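Local coordinates for RagB/SusD family nutrient uptake outer membrane protein (Bacteroides thetaiotaomicron, PDB 7KV2) that binds glycans at the bacterial surface, with beta-glucan as the probable ligand, and so probably serves in nutrient uptake across the outer membrane, at residues T301-Y306 against D316-C322; V50-Y54 against Y143-V147; I76-W82 against D480-R485; I277-D281 against A294-A298. One frame throughout, in Å; residues are numbered along the deposited sequence.

Overall arrangement
Contacts 1 and 4 belong to one stretch of chain: 294-298 runs straight into helix 299-303, which, with the loop after it, supplies 301-306, and their centres lie about 17 Å apart. Both depend on backbone carbonyls and a methyl or CB over an aromatic face. Contact 3 is buried beside Trp82 and Arg485 but reaches the surface at the 480-485 turn; it joins the two sequence families through rings and a guanidinium, and Cys322 of contact 1 packs against its Ile76 and Leu81. Contact 2, a buried helix pair with a single hydrogen bond across it, stands apart, its centre about 38 Å from that of contact 3 and on the opposite side of the chain's centre.

Contact 1 of 4, residues T301-Y306 against D316-C322; sequences TLISPY and DRGWGFC
Thr301 CG2 sits over the face of the Trp319 indole, 3.7 Å from the centroid of the five-membered ring and 17° off its normal, a CH-pi contact. Thr301 OG1 stands beside the backbone N (chi1 -66°), which leaves the methyl anti to that nitrogen and over the ring, while OG1 is turned the other way, to Glu393 and Trp396. Leu302 comes to the same indole at its six-membered ring, CD2 lying 3.6 Å from Trp319 CE3, and Phe321 adds a looser apolar neighbour to that methyl. On another side of the helix end, Ile303 CG2 packs against Cys322 CB.

Around this centre the bonding is all backbone. Thr301 O accepts from Trp319 N at 2.7 Å, the nitrogen almost in line with the C=O bond, though the N-H is bent away (137°), and Leu302 O takes Phe321 N at 3.0 Å while lying in the plane of the phenyl ring at its edge. Ser304 O receives Gly320 N. Pro305 O receives Gly318 N at 2.9 Å, from above the carbonyl plane. Farther out, one water donates to both Thr301 OG1 and Arg317 O, and a second to Ile303 O and Cys322 O.

Thr301 O and Leu302 O, at the C-terminal end of the short helix 299-303, thus find their donors in a returning loop, not in a further helical turn. The arrangement is a loop closing over a helix end, in the SusD-family part of the chain.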
# COMPACT_ATOMS: atom_id res chain seq x y z
N THR A 301 -4.67 14.41 4.38
CA THR A 301 -5.42 15.56 3.82
C THR A 301 -6.48 14.99 2.86
O THR A 301 -7.64 15.46 2.87
CB THR A 301 -4.50 16.57 3.13
OG1 THR A 301 -3.65 17.19 4.12
CG2 THR A 301 -5.32 17.64 2.43
N LEU A 302 -6.12 14.02 2.03
CA LEU A 302 -7.05 13.48 0.99
C LEU A 302 -8.32 12.91 1.63
O LEU A 302 -9.41 13.26 1.13
CB LEU A 302 -6.34 12.39 0.18
CG LEU A 302 -5.24 12.92 -0.73
CD1 LEU A 302 -4.41 11.81 -1.33
CD2 LEU A 302 -5.84 13.76 -1.84
N ILE A 303 -8.22 12.20 2.76
CA ILE A 303 -9.31 11.29 3.23
C ILE A 303 -9.94 11.72 4.55
O ILE A 303 -10.80 11.01 5.05
CB ILE A 303 -8.75 9.86 3.30
CG1 ILE A 303 -7.72 9.77 4.44
CG2 ILE A 303 -8.19 9.42 1.95
CD1 ILE A 303 -7.29 8.38 4.80
N SER A 304 -9.61 12.91 5.06
CA SER A 304 -10.23 13.46 6.29
C SER A 304 -11.41 14.36 5.93
O SER A 304 -11.54 14.80 4.78
CB SER A 304 -9.17 14.10 7.09
OG SER A 304 -8.21 13.09 7.46
N PRO A 305 -12.33 14.59 6.88
CA PRO A 305 -13.61 15.23 6.57
C PRO A 305 -13.38 16.68 6.15
O PRO A 305 -12.56 17.40 6.68
CB PRO A 305 -14.44 15.20 7.85
CG PRO A 305 -13.65 14.33 8.80
CD PRO A 305 -12.23 14.21 8.29
N TYR A 306 -14.13 17.09 5.14
CA TYR A 306 -14.05 18.44 4.56
C TYR A 306 -14.59 19.47 5.57
O TYR A 306 -15.75 19.31 6.08
CB TYR A 306 -14.82 18.45 3.24
CG TYR A 306 -14.55 19.64 2.35
CD1 TYR A 306 -13.28 19.95 1.93
CD2 TYR A 306 -15.61 20.42 1.88
CE1 TYR A 306 -13.03 21.00 1.06
CE2 TYR A 306 -15.38 21.47 1.01
CZ TYR A 306 -14.10 21.74 0.59
OH TYR A 306 -13.85 22.77 -0.27
N ASP A 316 -8.26 16.49 12.51
CA ASP A 316 -8.17 17.67 11.61
C ASP A 316 -8.90 17.36 10.30
O ASP A 316 -9.31 16.18 10.04
CB ASP A 316 -6.72 18.05 11.39
CG ASP A 316 -6.04 18.86 12.50
OD1 ASP A 316 -6.69 19.14 13.55
OD2 ASP A 316 -4.85 19.18 12.32
N ARG A 317 -9.08 18.42 9.52
CA ARG A 317 -9.86 18.42 8.27
C ARG A 317 -9.05 17.85 7.11
O ARG A 317 -7.83 17.83 7.11
CB ARG A 317 -10.31 19.86 7.94
CG ARG A 317 -9.16 20.80 7.60
CD ARG A 317 -9.60 22.23 7.80
NE ARG A 317 -8.58 23.09 7.25
CZ ARG A 317 -8.20 24.24 7.77
NH1 ARG A 317 -8.75 24.68 8.89
NH2 ARG A 317 -7.28 24.96 7.15
N GLY A 318 -9.77 17.52 6.04
CA GLY A 318 -9.19 17.08 4.78
C GLY A 318 -10.10 17.42 3.64
O GLY A 318 -10.86 18.40 3.80
N TRP A 319 -10.05 16.64 2.56
CA TRP A 319 -10.83 16.93 1.33
C TRP A 319 -12.01 15.98 1.10
O TRP A 319 -12.65 16.10 0.05
CB TRP A 319 -9.86 16.92 0.15
CG TRP A 319 -8.84 18.00 0.20
CD1 TRP A 319 -8.87 19.18 0.89
CD2 TRP A 319 -7.64 18.04 -0.59
NE1 TRP A 319 -7.75 19.91 0.61
CE2 TRP A 319 -6.98 19.25 -0.30
CE3 TRP A 319 -7.07 17.15 -1.49
CZ2 TRP A 319 -5.75 19.57 -0.86
CZ3 TRP A 319 -5.85 17.48 -2.05
CH2 TRP A 319 -5.21 18.68 -1.73
N GLY A 320 -12.29 15.05 2.02
CA GLY A 320 -13.46 14.14 2.00
C GLY A 320 -13.41 13.07 0.90
O GLY A 320 -14.48 12.61 0.43
N PHE A 321 -12.23 12.66 0.49
CA PHE A 321 -12.08 11.44 -0.33
C PHE A 321 -12.12 10.20 0.55
O PHE A 321 -11.81 10.25 1.77
CB PHE A 321 -10.84 11.48 -1.21
CG PHE A 321 -10.90 12.55 -2.29
CD1 PHE A 321 -11.54 12.32 -3.49
CD2 PHE A 321 -10.24 13.75 -2.12
CE1 PHE A 321 -11.58 13.31 -4.48
CE2 PHE A 321 -10.27 14.75 -3.08
CZ PHE A 321 -10.91 14.51 -4.29
N CYS A 322 -12.45 9.09 -0.12
CA CYS A 322 -12.50 7.73 0.44
C CYS A 322 -13.19 7.67 1.79
O CYS A 322 -12.62 7.08 2.71
CB CYS A 322 -11.10 7.17 0.52
SG CYS A 322 -10.37 6.95 -1.13
O HOH W 1 -5.40 18.98 6.06
O HOH W 2 -11.62 8.40 4.94

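Contact 2 of 4, residues V50-Y54 against Y143-V147; sequences VVAAY and YEAQV
The apolar part of the contact is made by Val50, whose two methyls go to different partners. CG2 lies 4.0 Å from Tyr143 CB, at the root of that ring, while CG1, anti to the backbone N (chi1 175°), meets the amide of Gln146, 3.6 Å from OE1. Val147 CG1 comes in beside it and touches Ala53 CB at 4.1 Å. The methyl contacts are few and not tight, and Val125 of helix 110-130 touches both Val50 and Val147.

Helix 43-53 runs alongside helix 137-162, in nearly the same direction, with small residues, Val50 and Ala53, facing it. This is helix-on-helix packing in the helical part of a SusD-like protein, whose sequence family belongs to the tetratricopeptide-repeat clan. Tyr54 follows Ala53.

The polar part is one hydrogen bond. Tyr54 OH donates to Gln146 OE1 at 2.7 Å, arriving in the amide plane on a lone pair of the oxygen, with a C=O...O angle of 119°. The two side chains cross at about a right angle, and ring and amide planes are 51° apart, with OE1 near the plane of the tyrosine ring at its edge.

Both ends of this bond have further partners: Arg214 NH1 also donates to Gln146 OE1, and Tyr54 OH accepts from Val215 N. The amide oxygen is thus gripped by two donors, which should fix the amide's rotation, and Gln146 NE2 makes a weak bond back to Tyr142 O. The other tyrosine hydroxyl, of Tyr143, turns away to Asp43.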
# COMPACT_ATOMS: atom_id res chain seq x y z
N VAL A 50 22.22 4.84 -3.97
CA VAL A 50 21.37 3.80 -3.33
C VAL A 50 20.26 4.53 -2.54
O VAL A 50 19.09 4.20 -2.75
CB VAL A 50 22.18 2.81 -2.47
CG1 VAL A 50 21.27 1.83 -1.74
CG2 VAL A 50 23.18 2.04 -3.32
N VAL A 51 20.61 5.53 -1.73
CA VAL A 51 19.61 6.34 -0.99
C VAL A 51 18.62 6.94 -2.00
O VAL A 51 17.40 6.78 -1.80
CB VAL A 51 20.28 7.42 -0.12
CG1 VAL A 51 19.26 8.36 0.50
CG2 VAL A 51 21.15 6.78 0.96
N ALA A 52 19.11 7.53 -3.10
CA ALA A 52 18.22 8.13 -4.11
C ALA A 52 17.23 7.09 -4.67
O ALA A 52 16.10 7.48 -5.00
CB ALA A 52 19.01 8.77 -5.22
N ALA A 53 17.61 5.82 -4.81
CA ALA A 53 16.76 4.76 -5.40
C ALA A 53 15.51 4.50 -4.54
O ALA A 53 14.56 3.90 -5.07
CB ALA A 53 17.51 3.49 -5.60
N TYR A 54 15.58 4.82 -3.24
CA TYR A 54 14.43 4.69 -2.30
C TYR A 54 13.44 5.85 -2.44
O TYR A 54 12.29 5.72 -1.96
CB TYR A 54 14.93 4.65 -0.84
CG TYR A 54 15.58 3.37 -0.38
CD1 TYR A 54 16.94 3.14 -0.57
CD2 TYR A 54 14.86 2.38 0.26
CE1 TYR A 54 17.54 1.97 -0.14
CE2 TYR A 54 15.45 1.20 0.72
CZ TYR A 54 16.80 1.00 0.53
OH TYR A 54 17.39 -0.16 0.96
N TYR A 143 24.57 -3.34 -1.82
CA TYR A 143 23.99 -2.27 -2.68
C TYR A 143 23.08 -2.91 -3.73
O TYR A 143 21.99 -2.38 -4.02
CB TYR A 143 25.09 -1.43 -3.35
CG TYR A 143 26.05 -0.76 -2.40
CD1 TYR A 143 25.68 -0.46 -1.09
CD2 TYR A 143 27.33 -0.40 -2.79
CE1 TYR A 143 26.56 0.13 -0.20
CE2 TYR A 143 28.21 0.22 -1.92
CZ TYR A 143 27.84 0.46 -0.61
OH TYR A 143 28.67 1.08 0.29
N GLU A 144 23.56 -3.99 -4.33
CA GLU A 144 22.84 -4.78 -5.35
C GLU A 144 21.56 -5.36 -4.73
O GLU A 144 20.51 -5.30 -5.38
CB GLU A 144 23.68 -5.98 -5.80
CG GLU A 144 24.78 -5.62 -6.80
CD GLU A 144 25.64 -6.79 -7.29
OE1 GLU A 144 25.59 -7.89 -6.66
OE2 GLU A 144 26.36 -6.61 -8.29
N ALA A 145 21.65 -5.96 -3.56
CA ALA A 145 20.47 -6.54 -2.87
C ALA A 145 19.40 -5.45 -2.70
O ALA A 145 18.24 -5.73 -3.00
CB ALA A 145 20.86 -7.17 -1.56
N GLN A 146 19.76 -4.25 -2.28
CA GLN A 146 18.76 -3.17 -2.02
C GLN A 146 18.10 -2.74 -3.33
O GLN A 146 16.84 -2.68 -3.42
CB GLN A 146 19.38 -1.97 -1.32
CG GLN A 146 19.97 -2.30 0.05
CD GLN A 146 20.68 -1.09 0.61
OE1 GLN A 146 20.05 -0.10 0.98
NE2 GLN A 146 22.02 -1.13 0.62
N VAL A 147 18.90 -2.40 -4.35
CA VAL A 147 18.32 -1.82 -5.58
C VAL A 147 17.64 -2.90 -6.42
O VAL A 147 16.68 -2.53 -7.05
CB VAL A 147 19.31 -0.96 -6.38
CG1 VAL A 147 19.89 0.15 -5.50
CG2 VAL A 147 20.42 -1.78 -7.04

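Contact 3 of 4, residues I76-W82 against D480-R485; sequences IMADDLW and DAYGYR
Trp82 meets Tyr482 and Tyr484 in an aromatic cluster, set where a loop of the N-terminal sequence family touches an Asx turn and type I beta turn of the SusD family, Asp480 to Gly483. Tyr484 points its edge into the face of the indole: CD2 stands 3.4 Å above the indole plane, the centroids of the two six-membered rings are 4.7 Å apart and the planes are at 81°, a T-shaped pair. Towards Tyr482 the roles change, and the indole now offers its own edge. Trp82 CZ2 approaches Tyr482 CD1 to 3.6 Å in an offset edge-to-face pair. The two tyrosines also pack on each other, Tyr482 CB lying over the face of the Tyr484 ring.

Asp480 approaches the edge of the indole from the opposite direction, OD2 near the ring plane, 3.5 Å from Trp82 CZ3, with the carboxylate and ring planes 75° apart. The carboxylate is held by the turn's own backbone: OD1 accepts from Tyr482 N on its anti side and from Tyr484 N on its syn side, and OD2 takes Arg485 N. A fixed carboxylate in turn sets the position of both tyrosines' backbones. Trp82 NE1 donates to a water at the ring edge, and Arg325 makes a cation-pi contact with the indole.

Arg485 leaves the cluster extended from the backbone N as far as CD, then bends at chi3 (-74°), which brings its guanidinium to the 76-82 loop. NH2 also bonds to Met98 O, at the end of helix 92-98. Arg485 NH1 and NH2 both grip Ala78 O end-on, at 2.9 Å and 3.0 Å, the oxygen lying in the guanidinium plane.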
# COMPACT_ATOMS: atom_id res chain seq x y z
N ILE A 76 -10.05 1.75 -3.80
CA ILE A 76 -11.26 2.38 -4.40
C ILE A 76 -11.90 1.34 -5.35
O ILE A 76 -13.10 1.50 -5.65
CB ILE A 76 -10.96 3.72 -5.08
CG1 ILE A 76 -9.96 3.60 -6.23
CG2 ILE A 76 -10.55 4.74 -4.03
CD1 ILE A 76 -9.57 4.87 -6.95
N MET A 77 -11.16 0.34 -5.85
CA MET A 77 -11.71 -0.66 -6.80
C MET A 77 -12.30 -1.87 -6.08
O MET A 77 -12.91 -2.80 -6.74
CB MET A 77 -10.67 -1.09 -7.84
CG MET A 77 -10.14 0.10 -8.60
SD MET A 77 -9.17 -0.37 -10.09
CE MET A 77 -7.57 -0.68 -9.35
N ALA A 78 -12.24 -1.88 -4.74
CA ALA A 78 -12.80 -3.02 -3.97
C ALA A 78 -14.15 -2.64 -3.36
O ALA A 78 -14.93 -1.89 -3.99
CB ALA A 78 -11.78 -3.47 -2.94
N ASP A 79 -14.42 -3.07 -2.12
CA ASP A 79 -15.79 -3.09 -1.54
C ASP A 79 -15.79 -2.46 -0.13
O ASP A 79 -16.72 -2.75 0.64
CB ASP A 79 -16.34 -4.52 -1.52
CG ASP A 79 -15.49 -5.54 -0.80
OD1 ASP A 79 -14.25 -5.36 -0.75
OD2 ASP A 79 -16.04 -6.59 -0.38
N ASP A 80 -14.82 -1.59 0.19
CA ASP A 80 -14.65 -1.15 1.61
C ASP A 80 -14.84 0.35 1.78
O ASP A 80 -15.32 0.79 2.85
CB ASP A 80 -13.27 -1.54 2.15
CG ASP A 80 -13.10 -3.03 2.34
OD1 ASP A 80 -14.11 -3.72 2.52
OD2 ASP A 80 -11.96 -3.48 2.23
N LEU A 81 -14.45 1.13 0.76
CA LEU A 81 -14.45 2.60 0.77
C LEU A 81 -15.32 3.09 -0.37
O LEU A 81 -15.45 2.34 -1.40
CB LEU A 81 -13.02 3.13 0.57
CG LEU A 81 -11.94 2.55 1.46
CD1 LEU A 81 -10.58 3.15 1.08
CD2 LEU A 81 -12.22 2.85 2.94
N TRP A 82 -15.75 4.33 -0.29
CA TRP A 82 -16.23 5.07 -1.48
C TRP A 82 -15.06 5.91 -2.03
O TRP A 82 -13.87 5.73 -1.60
CB TRP A 82 -17.47 5.90 -1.11
CG TRP A 82 -18.64 5.07 -0.69
CD1 TRP A 82 -19.32 5.19 0.50
CD2 TRP A 82 -19.30 4.01 -1.42
NE1 TRP A 82 -20.34 4.28 0.56
CE2 TRP A 82 -20.38 3.58 -0.62
CE3 TRP A 82 -19.15 3.45 -2.70
CZ2 TRP A 82 -21.24 2.54 -1.02
CZ3 TRP A 82 -20.02 2.46 -3.11
CH2 TRP A 82 -21.03 1.98 -2.26
N ASP A 480 -24.13 -1.66 -6.64
CA ASP A 480 -24.64 -1.44 -5.27
C ASP A 480 -26.02 -0.77 -5.33
O ASP A 480 -26.42 -0.24 -6.38
CB ASP A 480 -23.65 -0.63 -4.41
CG ASP A 480 -23.30 0.69 -5.05
OD1 ASP A 480 -24.19 1.55 -5.16
OD2 ASP A 480 -22.11 0.84 -5.47
N ALA A 481 -26.66 -0.75 -4.18
CA ALA A 481 -28.00 -0.16 -3.97
C ALA A 481 -27.92 1.36 -3.89
O ALA A 481 -28.99 2.00 -3.80
CB ALA A 481 -28.64 -0.76 -2.72
N TYR A 482 -26.74 1.97 -3.95
CA TYR A 482 -26.59 3.45 -3.90
C TYR A 482 -26.56 4.04 -5.31
O TYR A 482 -26.63 5.26 -5.44
CB TYR A 482 -25.29 3.85 -3.17
CG TYR A 482 -25.26 3.41 -1.73
CD1 TYR A 482 -24.84 2.14 -1.37
CD2 TYR A 482 -25.68 4.26 -0.73
CE1 TYR A 482 -24.84 1.73 -0.04
CE2 TYR A 482 -25.68 3.87 0.60
CZ TYR A 482 -25.26 2.59 0.95
OH TYR A 482 -25.24 2.21 2.26
N GLY A 483 -26.39 3.20 -6.32
CA GLY A 483 -26.15 3.67 -7.69
C GLY A 483 -24.76 4.23 -7.90
O GLY A 483 -24.58 4.99 -8.86
N TYR A 484 -23.80 3.92 -7.03
CA TYR A 484 -22.40 4.41 -7.13
C TYR A 484 -21.65 3.51 -8.09
O TYR A 484 -21.30 3.98 -9.16
CB TYR A 484 -21.76 4.46 -5.74
CG TYR A 484 -22.38 5.44 -4.78
CD1 TYR A 484 -23.05 6.58 -5.19
CD2 TYR A 484 -22.22 5.24 -3.41
CE1 TYR A 484 -23.61 7.45 -4.27
CE2 TYR A 484 -22.76 6.11 -2.49
CZ TYR A 484 -23.44 7.22 -2.92
OH TYR A 484 -23.92 8.06 -1.96
N ARG A 485 -21.43 2.24 -7.73
CA ARG A 485 -20.92 1.27 -8.71
C ARG A 485 -22.12 0.75 -9.52
O ARG A 485 -23.10 0.26 -8.90
CB ARG A 485 -20.19 0.15 -7.99
CG ARG A 485 -19.66 -0.92 -8.92
CD ARG A 485 -18.74 -1.89 -8.23
NE ARG A 485 -17.44 -1.25 -7.98
CZ ARG A 485 -16.70 -1.41 -6.87
NH1 ARG A 485 -17.16 -2.13 -5.87
NH2 ARG A 485 -15.54 -0.79 -6.75
O HOH W 3 -22.14 3.17 2.71

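Contact 4 of 4, residues I277-D281 against A294-A298; sequences INYKD and AGGTA
Thr297 CB sits squarely over the Tyr279 ring, 3.4 Å from its centroid and 3° off the normal, a CH-pi contact with the two side chains crossing at about a right angle. The threonine is turned with OG1 anti to its own nitrogen (chi1 175°), and the hydroxyl also lies above the ring, toward CZ, bonded to Asp61 OD2 and to Leu299 N. That second bond caps the turn leading into helix 299-303, so one rotamer serves both the helix start and the CH-pi contact.

Tyr279 has its ring beside the backbone N (chi1 -72°), a setting that lays the face against the 294-298 loop. Gly295 O lies near the ring plane at its edge, and Gly296 O is 3.4 Å from Tyr279 CD1. The ring's hydroxyl goes to His58 O, with a weak bond to Asp61.

Lys280 places CG between its backbone N and carbonyl carbon and then runs out extended, so that CG passes near Gly295 O and CE comes 3.8 Å from Ala294 O. Lys280 N donates to Gly295 O at 3.0 Å, nearly straight (170°) but from above the carbonyl plane.

The backbones come close, Tyr279 CA and Gly296 CA being 4.7 Å apart. One backbone bond crosses, and the CH-pi contact over the aromatic face is the other main link, so the contact is probably largely dispersive.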
# COMPACT_ATOMS: atom_id res chain seq x y z
N ILE A 277 6.84 2.75 4.30
CA ILE A 277 7.39 3.91 3.59
C ILE A 277 7.39 5.08 4.57
O ILE A 277 6.31 5.44 5.08
CB ILE A 277 6.58 4.17 2.31
CG1 ILE A 277 6.74 2.97 1.38
CG2 ILE A 277 7.04 5.49 1.70
CD1 ILE A 277 5.89 3.04 0.12
N ASN A 278 8.57 5.63 4.80
CA ASN A 278 8.80 6.69 5.82
C ASN A 278 8.26 8.01 5.32
O ASN A 278 8.59 8.39 4.19
CB ASN A 278 10.28 6.86 6.13
CG ASN A 278 10.83 5.66 6.87
OD1 ASN A 278 10.09 4.97 7.53
ND2 ASN A 278 12.10 5.35 6.66
N TYR A 279 7.54 8.70 6.19
CA TYR A 279 7.12 10.11 6.04
C TYR A 279 7.39 10.83 7.35
O TYR A 279 7.29 10.15 8.38
CB TYR A 279 5.64 10.15 5.70
CG TYR A 279 5.31 9.69 4.31
CD1 TYR A 279 5.66 10.47 3.22
CD2 TYR A 279 4.61 8.51 4.07
CE1 TYR A 279 5.27 10.13 1.94
CE2 TYR A 279 4.26 8.12 2.78
CZ TYR A 279 4.58 8.95 1.72
OH TYR A 279 4.22 8.64 0.45
N LYS A 280 7.74 12.13 7.31
CA LYS A 280 7.98 12.89 8.57
C LYS A 280 7.33 14.28 8.50
O LYS A 280 7.24 14.84 7.40
CB LYS A 280 9.49 12.99 8.81
CG LYS A 280 10.19 13.83 7.76
CD LYS A 280 11.55 14.37 8.13
CE LYS A 280 11.90 15.62 7.33
NZ LYS A 280 13.34 15.89 7.39
N ASP A 281 6.93 14.85 9.64
CA ASP A 281 6.55 16.29 9.69
C ASP A 281 7.72 17.14 10.22
O ASP A 281 7.66 18.34 10.00
CB ASP A 281 5.30 16.55 10.53
CG ASP A 281 5.47 16.34 12.03
OD1 ASP A 281 6.19 15.38 12.39
OD2 ASP A 281 4.88 17.14 12.81
N ALA A 294 11.85 14.50 0.46
CA ALA A 294 11.61 13.63 1.64
C ALA A 294 10.99 14.49 2.76
O ALA A 294 11.74 15.17 3.51
CB ALA A 294 12.88 12.94 2.05
N GLY A 295 9.65 14.53 2.79
CA GLY A 295 8.85 15.30 3.75
C GLY A 295 7.74 14.42 4.27
O GLY A 295 8.01 13.18 4.51
N GLY A 296 6.54 15.00 4.42
CA GLY A 296 5.33 14.28 4.84
C GLY A 296 4.52 13.71 3.69
O GLY A 296 4.99 13.70 2.54
N THR A 297 3.37 13.15 4.03
CA THR A 297 2.43 12.53 3.08
C THR A 297 1.21 13.43 2.96
O THR A 297 0.82 14.07 3.92
CB THR A 297 2.05 11.10 3.50
OG1 THR A 297 1.07 10.62 2.61
CG2 THR A 297 1.49 10.97 4.89
N ALA A 298 0.59 13.40 1.80
CA ALA A 298 -0.69 14.08 1.55
C ALA A 298 -1.85 13.21 2.01
O ALA A 298 -2.98 13.72 2.03
CB ALA A 298 -0.82 14.33 0.06
O HOH W 4 9.44 10.88 3.00